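Local coordinates for putative calcium-regulated periplasmic protein (Bacteroides thetaiotaomicron, PDB 3DB7) that is of uncertain function but binds calcium ions through carboxylate side chains and is probably a calcium-regulated periplasmic protein of the PepSY-like family, at residues Gln23-Ser28 / Val74-Ala79; Lys83-Asn88 / Thr112-Asp117. All blocks are in the same frame, centred on the assembly; numbering follows the deposited sequence.

Contact 1 of 2, residues Gln23-Ser28 / Val74-Ala79; sequences QHFSDS and VAIIPA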
ATOM      1  N   GLN A  23      20.628  14.362  -2.929  1.00 11.41           N
ATOM      2  CA  GLN A  23      21.385  13.260  -2.322  1.00 10.83           C
ATOM      3  C   GLN A  23      21.224  11.986  -3.117  1.00 11.10           C
ATOM      4  O   GLN A  23      22.209  11.275  -3.422  1.00 12.60           O
ATOM      5  CB  GLN A  23      20.963  13.016  -0.891  1.00 12.61           C
ATOM      6  CG  GLN A  23      21.763  11.899  -0.197  1.00 15.97           C
ATOM      7  CD  GLN A  23      23.242  12.191  -0.185  1.00 23.06           C
ATOM      8  OE1 GLN A  23      23.651  13.337   0.028  1.00 32.49           O
ATOM      9  NE2 GLN A  23      24.060  11.163  -0.457  1.00 31.36           N
ATOM     10  N   HIS A  24      19.982  11.659  -3.451  1.00  8.98           N
ATOM     11  CA  HIS A  24      19.689  10.294  -3.952  1.00 10.41           C
ATOM     12  C   HIS A  24      19.295  10.218  -5.394  1.00 10.66           C
ATOM     13  O   HIS A  24      19.302   9.118  -5.962  1.00 12.47           O
ATOM     14  CB  HIS A  24      18.574   9.643  -3.158  1.00 10.30           C
ATOM     15  CG  HIS A  24      18.877   9.525  -1.709  1.00  8.96           C
ATOM     16  ND1 HIS A  24      19.830   8.663  -1.214  1.00 12.54           N
ATOM     17  CD2 HIS A  24      18.363  10.192  -0.645  1.00 12.86           C
ATOM     18  CE1 HIS A  24      19.921   8.836   0.099  1.00 15.33           C
ATOM     19  NE2 HIS A  24      19.000   9.723   0.478  1.00 12.32           N
ATOM     20  N   PHE A  25      18.996  11.359  -5.998  1.00 10.47           N
ATOM     21  CA  PHE A  25      18.511  11.382  -7.385  1.00 11.61           C
ATOM     22  C   PHE A  25      19.300  12.356  -8.260  1.00 14.03           C
ATOM     23  O   PHE A  25      18.767  12.982  -9.192  1.00 13.33           O
ATOM     24  CB  PHE A  25      17.016  11.691  -7.371  1.00 11.97           C
ATOM     25  CG  PHE A  25      16.217  10.565  -6.800  1.00 11.24           C
ATOM     26  CD1 PHE A  25      15.807   9.533  -7.628  1.00 14.72           C
ATOM     27  CD2 PHE A  25      15.894  10.518  -5.464  1.00 11.67           C
ATOM     28  CE1 PHE A  25      15.081   8.472  -7.120  1.00 18.12           C
ATOM     29  CE2 PHE A  25      15.196   9.444  -4.969  1.00 12.54           C
ATOM     30  CZ  PHE A  25      14.791   8.433  -5.789  1.00 12.94           C
ATOM     31  N   SER A  26      20.598  12.446  -7.963  1.00 14.87           N
ATOM     32  CA  SER A  26      21.467  13.431  -8.613  1.00 21.05           C
ATOM     33  C   SER A  26      21.522  13.185 -10.123  1.00 21.08           C
ATOM     34  O   SER A  26      21.697  14.145 -10.884  1.00 26.03           O
ATOM     35  CB  SER A  26      22.908  13.420  -8.019  1.00 17.31           C
ATOM     36  OG  SER A  26      23.478  12.121  -8.037  1.00 26.73           O
ATOM     37  N   ASP A  27      21.273  11.944 -10.533  1.00 22.93           N
ATOM     38  CA  ASP A  27      21.470  11.510 -11.926  1.00 27.44           C
ATOM     39  C   ASP A  27      20.168  11.522 -12.675  1.00 26.03           C
ATOM     40  O   ASP A  27      20.109  11.137 -13.847  1.00 27.28           O
ATOM     41  CB  ASP A  27      22.036  10.086 -12.000  1.00 28.19           C
ATOM     42  N   SER A  28      19.111  11.939 -11.988  1.00 18.75           N
ATOM     43  CA  SER A  28      17.771  11.950 -12.603  1.00 16.55           C
ATOM     44  C   SER A  28      17.434  13.397 -12.915  1.00 17.02           C
ATOM     45  O   SER A  28      18.075  14.309 -12.413  1.00 18.72           O
ATOM     46  CB  SER A  28      16.739  11.325 -11.661  1.00 18.32           C
ATOM     47  OG  SER A  28      16.956   9.937 -11.429  1.00 17.93           O
ATOM     48  N   VAL A  74      19.580   2.238  -2.566  1.00 11.91           N
ATOM     49  CA  VAL A  74      19.696   1.393  -1.376  1.00 10.06           C
ATOM     50  C   VAL A  74      19.904   2.220  -0.129  1.00  9.63           C
ATOM     51  O   VAL A  74      19.450   1.846   0.953  1.00 10.56           O
ATOM     52  CB  VAL A  74      20.852   0.333  -1.515  1.00 11.78           C
ATOM     53  CG1 VAL A  74      21.057  -0.476  -0.203  1.00 10.26           C
ATOM     54  CG2 VAL A  74      20.529  -0.624  -2.654  1.00 14.29           C
ATOM     55  N   ALA A  75      20.590   3.354  -0.264  1.00  9.46           N
ATOM     56  CA  ALA A  75      20.864   4.171   0.925  1.00 10.77           C
ATOM     57  C   ALA A  75      19.580   4.565   1.671  1.00 10.96           C
ATOM     58  O   ALA A  75      19.622   4.808   2.853  1.00 11.95           O
ATOM     59  CB  ALA A  75      21.630   5.431   0.526  1.00 11.79           C
ATOM     60  N   ILE A  76      18.463   4.678   0.946  1.00 11.07           N
ATOM     61  CA  ILE A  76      17.156   5.060   1.530  1.00 10.95           C
ATOM     62  C   ILE A  76      16.537   3.932   2.370  1.00 12.21           C
ATOM     63  O   ILE A  76      15.702   4.173   3.241  1.00 12.47           O
ATOM     64  CB  ILE A  76      16.166   5.389   0.368  1.00 11.75           C
ATOM     65  CG1 ILE A  76      16.665   6.615  -0.396  1.00 13.72           C
ATOM     66  CG2 ILE A  76      14.724   5.670   0.857  1.00 14.34           C
ATOM     67  CD1 ILE A  76      15.940   6.849  -1.741  1.00 13.21           C
ATOM     68  N   ILE A  77      16.882   2.682   2.067  1.00 10.77           N
ATOM     69  CA  ILE A  77      16.268   1.518   2.691  1.00  9.91           C
ATOM     70  C   ILE A  77      16.909   1.170   4.038  1.00 10.84           C
ATOM     71  O   ILE A  77      18.147   0.991   4.119  1.00 11.26           O
ATOM     72  CB  ILE A  77      16.410   0.291   1.748  1.00 11.94           C
ATOM     73  CG1 ILE A  77      15.863   0.606   0.345  1.00 11.73           C
ATOM     74  CG2 ILE A  77      15.738  -0.917   2.339  1.00 11.44           C
ATOM     75  CD1 ILE A  77      16.210  -0.422  -0.661  1.00 11.32           C
ATOM     76  N   PRO A  78      16.113   1.109   5.111  1.00 10.78           N
ATOM     77  CA  PRO A  78      16.717   0.764   6.403  1.00 10.04           C
ATOM     78  C   PRO A  78      17.481  -0.552   6.313  1.00  9.93           C
ATOM     79  O   PRO A  78      17.044  -1.486   5.647  1.00 10.43           O
ATOM     80  CB  PRO A  78      15.513   0.659   7.353  1.00 12.53           C
ATOM     81  CG  PRO A  78      14.432   1.537   6.717  1.00 13.44           C
ATOM     82  CD  PRO A  78      14.679   1.492   5.230  1.00 12.55           C
ATOM     83  N   ALA A  79      18.634  -0.597   6.985  1.00  8.54           N
ATOM     84  CA  ALA A  79      19.506  -1.748   6.845  1.00  7.02           C
ATOM     85  C   ALA A  79      18.813  -3.050   7.160  1.00  8.06           C
ATOM     86  O   ALA A  79      19.033  -4.062   6.495  1.00  8.41           O
ATOM     87  CB  ALA A  79      20.771  -1.580   7.746  1.00  9.18           C
TER

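Contact 2 of 2, residues Lys83-Asn88 / Thr112-Asp117; sequences KYVTTN and TELKFD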
ATOM      1  N   LYS A  83      18.515  -6.128   4.496  1.00  7.47           N
ATOM      2  CA  LYS A  83      19.015  -7.442   4.799  1.00  8.30           C
ATOM      3  C   LYS A  83      17.921  -8.470   4.641  1.00  7.57           C
ATOM      4  O   LYS A  83      18.180  -9.501   4.064  1.00  8.67           O
ATOM      5  CB  LYS A  83      19.625  -7.551   6.196  1.00  9.65           C
ATOM      6  CG  LYS A  83      20.181  -8.923   6.491  1.00  8.41           C
ATOM      7  CD  LYS A  83      21.011  -8.988   7.719  1.00  8.57           C
ATOM      8  CE  LYS A  83      21.386 -10.385   8.049  1.00 10.66           C
ATOM      9  NZ  LYS A  83      22.288 -10.499   9.286  1.00  8.56           N
ATOM     10  N   TYR A  84      16.696  -8.193   5.120  1.00  7.84           N
ATOM     11  CA  TYR A  84      15.603  -9.144   4.946  1.00  8.78           C
ATOM     12  C   TYR A  84      15.361  -9.425   3.455  1.00  8.37           C
ATOM     13  O   TYR A  84      15.175 -10.567   3.033  1.00  8.50           O
ATOM     14  CB  TYR A  84      14.291  -8.611   5.629  1.00  9.57           C
ATOM     15  CG  TYR A  84      13.212  -9.623   5.684  1.00  9.48           C
ATOM     16  CD1 TYR A  84      13.143 -10.475   6.741  1.00 10.05           C
ATOM     17  CD2 TYR A  84      12.343  -9.805   4.607  1.00 11.69           C
ATOM     18  CE1 TYR A  84      12.235 -11.496   6.762  1.00 10.32           C
ATOM     19  CE2 TYR A  84      11.415 -10.789   4.659  1.00 11.79           C
ATOM     20  CZ  TYR A  84      11.376 -11.640   5.737  1.00 11.91           C
ATOM     21  OH  TYR A  84      10.491 -12.723   5.774  1.00 14.17           O
ATOM     22  N   VAL A  85      15.338  -8.360   2.673  1.00  7.55           N
ATOM     23  CA  VAL A  85      15.041  -8.489   1.247  1.00  7.58           C
ATOM     24  C   VAL A  85      16.131  -9.257   0.512  1.00  8.02           C
ATOM     25  O   VAL A  85      15.878 -10.188  -0.231  1.00  9.91           O
ATOM     26  CB  VAL A  85      14.767  -7.136   0.574  1.00  8.66           C
ATOM     27  CG1 VAL A  85      14.731  -7.300  -0.932  1.00 10.79           C
ATOM     28  CG2 VAL A  85      13.468  -6.465   1.131  1.00  9.36           C
ATOM     29  N   THR A  86      17.365  -8.883   0.750  1.00  7.75           N
ATOM     30  CA  THR A  86      18.477  -9.535   0.063  1.00  9.23           C
ATOM     31  C   THR A  86      18.748 -10.963   0.513  1.00  9.34           C
ATOM     32  O   THR A  86      19.323 -11.737  -0.212  1.00  8.47           O
ATOM     33  CB  THR A  86      19.742  -8.691   0.114  1.00  9.09           C
ATOM     34  OG1 THR A  86      20.122  -8.429   1.468  1.00  8.84           O
ATOM     35  CG2 THR A  86      19.549  -7.399  -0.628  1.00 10.16           C
ATOM     36  N   THR A  87      18.304 -11.310   1.709  1.00  7.78           N
ATOM     37  CA  THR A  87      18.354 -12.703   2.198  1.00  9.84           C
ATOM     38  C   THR A  87      17.262 -13.545   1.564  1.00  9.14           C
ATOM     39  O   THR A  87      17.522 -14.631   1.039  1.00 11.65           O
ATOM     40  CB  THR A  87      18.170 -12.760   3.718  1.00  8.35           C
ATOM     41  OG1 THR A  87      19.239 -12.037   4.352  1.00  9.51           O
ATOM     42  CG2 THR A  87      18.119 -14.244   4.224  1.00 11.69           C
ATOM     43  N   ASN A  88      16.028 -13.082   1.610  1.00  9.19           N
ATOM     44  CA  ASN A  88      14.878 -13.934   1.304  1.00  9.00           C
ATOM     45  C   ASN A  88      14.374 -13.811  -0.111  1.00 11.82           C
ATOM     46  O   ASN A  88      13.654 -14.705  -0.605  1.00 12.06           O
ATOM     47  CB  ASN A  88      13.737 -13.612   2.288  1.00  9.43           C
ATOM     48  CG  ASN A  88      14.103 -14.005   3.684  1.00 12.10           C
ATOM     49  OD1 ASN A  88      14.294 -15.199   3.929  1.00 15.07           O
ATOM     50  ND2 ASN A  88      14.306 -13.033   4.589  1.00 10.75           N
ATOM     51  N   THR A 112       5.887  -9.172  -4.744  1.00 11.23           N
ATOM     52  CA  THR A 112       5.683  -9.333  -3.277  1.00 12.12           C
ATOM     53  C   THR A 112       5.705  -7.982  -2.601  1.00 11.96           C
ATOM     54  O   THR A 112       6.487  -7.083  -2.953  1.00 12.03           O
ATOM     55  CB  THR A 112       6.766 -10.169  -2.709  1.00 10.50           C
ATOM     56  OG1 THR A 112       6.709 -11.498  -3.259  1.00 15.68           O
ATOM     57  CG2 THR A 112       6.691 -10.304  -1.200  1.00 15.06           C
ATOM     58  N   GLU A 113       4.846  -7.823  -1.606  1.00 11.97           N
ATOM     59  CA  GLU A 113       4.810  -6.621  -0.795  1.00 10.45           C
ATOM     60  C   GLU A 113       5.048  -7.047   0.665  1.00 10.36           C
ATOM     61  O   GLU A 113       4.441  -8.010   1.122  1.00 11.15           O
ATOM     62  CB  GLU A 113       3.458  -5.916  -0.881  1.00 11.97           C
ATOM     63  CG  GLU A 113       3.073  -5.515  -2.287  1.00 16.48           C
ATOM     64  CD  GLU A 113       1.751  -4.707  -2.347  1.00 21.68           C
ATOM     65  OE1 GLU A 113       1.246  -4.259  -1.285  1.00 24.22           O
ATOM     66  OE2 GLU A 113       1.258  -4.480  -3.474  1.00 27.91           O
ATOM     67  N   LEU A 114       5.970  -6.352   1.317  1.00  8.35           N
ATOM     68  CA  LEU A 114       6.314  -6.633   2.692  1.00  8.88           C
ATOM     69  C   LEU A 114       5.996  -5.425   3.531  1.00  9.71           C
ATOM     70  O   LEU A 114       6.106  -4.307   3.047  1.00 11.66           O
ATOM     71  CB  LEU A 114       7.832  -6.887   2.794  1.00  9.82           C
ATOM     72  CG  LEU A 114       8.448  -7.953   1.881  1.00 12.18           C
ATOM     73  CD1 LEU A 114       9.955  -7.924   2.022  1.00 14.04           C
ATOM     74  CD2 LEU A 114       7.853  -9.317   2.168  1.00 12.54           C
ATOM     75  N   LYS A 115       5.566  -5.640   4.747  1.00  8.15           N
ATOM     76  CA  LYS A 115       5.375  -4.549   5.710  1.00  9.06           C
ATOM     77  C   LYS A 115       6.171  -4.859   6.941  1.00  8.29           C
ATOM     78  O   LYS A 115       6.229  -6.000   7.401  1.00  8.73           O
ATOM     79  CB  LYS A 115       3.896  -4.408   6.045  1.00  9.94           C
ATOM     80  CG  LYS A 115       3.076  -3.865   4.887  1.00 15.46           C
ATOM     81  CD  LYS A 115       1.556  -3.763   5.195  1.00 19.08           C
ATOM     82  CE  LYS A 115       1.279  -2.805   6.262  1.00 22.19           C
ATOM     83  NZ  LYS A 115      -0.250  -2.674   6.525  1.00 23.02           N
ATOM     84  N   PHE A 116       6.737  -3.803   7.504  1.00  8.04           N
ATOM     85  CA  PHE A 116       7.564  -3.884   8.726  1.00  8.12           C
ATOM     86  C   PHE A 116       7.057  -2.815   9.700  1.00  8.23           C
ATOM     87  O   PHE A 116       6.693  -1.688   9.275  1.00  8.80           O
ATOM     88  CB  PHE A 116       9.026  -3.620   8.428  1.00  9.06           C
ATOM     89  CG  PHE A 116       9.613  -4.566   7.461  1.00  9.90           C
ATOM     90  CD1 PHE A 116       9.462  -4.372   6.087  1.00  8.46           C
ATOM     91  CD2 PHE A 116      10.351  -5.660   7.908  1.00  9.18           C
ATOM     92  CE1 PHE A 116      10.023  -5.268   5.186  1.00 12.41           C
ATOM     93  CE2 PHE A 116      10.927  -6.529   7.012  1.00 11.37           C
ATOM     94  CZ  PHE A 116      10.763  -6.343   5.664  1.00 12.37           C
ATOM     95  N   ASP A 117       7.113  -3.087  10.988  1.00  9.12           N
ATOM     96  CA  ASP A 117       6.888  -2.019  11.953  1.00  8.97           C
ATOM     97  C   ASP A 117       8.131  -1.127  11.998  1.00  9.95           C
ATOM     98  O   ASP A 117       9.118  -1.333  11.279  1.00  9.93           O
ATOM     99  CB  ASP A 117       6.428  -2.585  13.328  1.00  9.42           C
ATOM    100  CG  ASP A 117       7.536  -3.301  14.099  1.00 13.70           C
ATOM    101  OD1 ASP A 117       8.726  -3.178  13.733  1.00 12.44           O
ATOM    102  OD2 ASP A 117       7.183  -4.028  15.084  1.00 12.83           O
TER

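Contact 1 of 2, residues Gln23-Ser28 / Val74-Ala79
His24 and Ile76 each turn their first side-chain torsion so that the gamma carbon lies anti to the carbonyl carbon (CG of His24 at -59°, CG1 of Ile76 at -64°), and with both side chains leaving the backbone toward the facing segment they meet between the end of helix 15-24 and the 3-10 turn 74-76. CG1 of Ile76 sits almost exactly on the normal of the imidazole, 3.8 Å from the centroid of the His24 ring, a CH-pi contact over one face. The opposite face is covered by the preceding residue: Gln23 CG lies 3.5 Å above the plane, over the ring centre, so the imidazole is held between two aliphatic groups. Ala75 approaches at the edge instead, its CB 3.8 Å from His24 CE1; a methyl side chain is short enough to fill this position near the ring plane at the exposed border of the contact.

The joint belongs to the PepSY-like architecture of helices laid against an antiparallel sheet, and it ties the end of the first helix to the loop that leads from strand 62-66 into helix 79-88. Phe25, the first residue to leave helical geometry, turns its ring inward, where its CE2 comes 4.2 Å from Ile76 CD1, obliquely to the ring. The same ring stacks on Phe48 and packs on Val65, while Ile76 also rests on Phe20 and Trp62. Isoleucine suits this spot because its longer arm is two carbons deep: CG1 covers the imidazole and CD1 carries on toward the Phe25 ring. After Phe25 the chain folds back in a type I turn, closed by the backbone hydrogen bond from Ser28 N to Phe25 O at 3.0 Å.

Contact 2 of 2, residues Lys83-Asn88 / Thr112-Asp117
Helix 79-88 packs on one face of the antiparallel sheet of the PepSY-like fold, and here its later turns meet strand 113-117, running roughly opposite to it, with segment axes 11.4 Å apart at closest approach and directions 143° apart. Tyr84 and Val85 come from the helix; Leu114 and Phe116, two residues apart and hence on the same face of the strand, come from the sheet. The two rings form an offset edge-to-face pair with planes at 78°, the edge of Phe116 directed toward the face of Tyr84. The nearest atoms of this pair are Phe116 CZ and Tyr84 CD2, 3.9 Å apart. A chi1 of -170° swings the Tyr84 ring opposite its own amide nitrogen, toward the strand, where CD2 also lies 4.0 Å from CD1 of Leu114. That same Leu114 methyl touches Val85 CG2 at 3.9 Å, so one leucine branch serves both helix residues; leucine is long enough to reach from the strand, and Val85, a short branched residue, offers CG2 to that methyl.

Over a face of the Tyr84 ring sits Asn88 ND2, 3.3 Å above the plane and centred on it, while a weak hydrogen bond of 3.0 Å links the same ND2 to Tyr84 O. The amide one helical turn on thus covers the ring. Thr87, on the exposed side, turns its OG1 back to Lys83 O, which also accepts from Thr87 N on the opposite face of its carbonyl plane.

Beyond the pair, Tyr84 packs on Leu122 and Ile125 of the last strand and on Gly1 of the second subunit, Val85 leans on Leu108, and strand 113-117 is hydrogen-bonded between strands 103-108 and 122-126.

In the fold
The contacts follow one another along the chain, the second opening just after the first closes, with centres 18 Å apart. Both border helix 79-88: contact 1 joins the end of helix 15-24 to the turn leading into it, whereas contact 2 packs its later part on the sheet. Contact 1 is partly buried, with a polar imidazole and an alanine toward its outer side and two apolar residues within. Contact 2 is more thoroughly buried and built from aromatic and aliphatic side chains, although it lies farther from the chain centre and near the second subunit. Neither has a hydrogen bond between its segments.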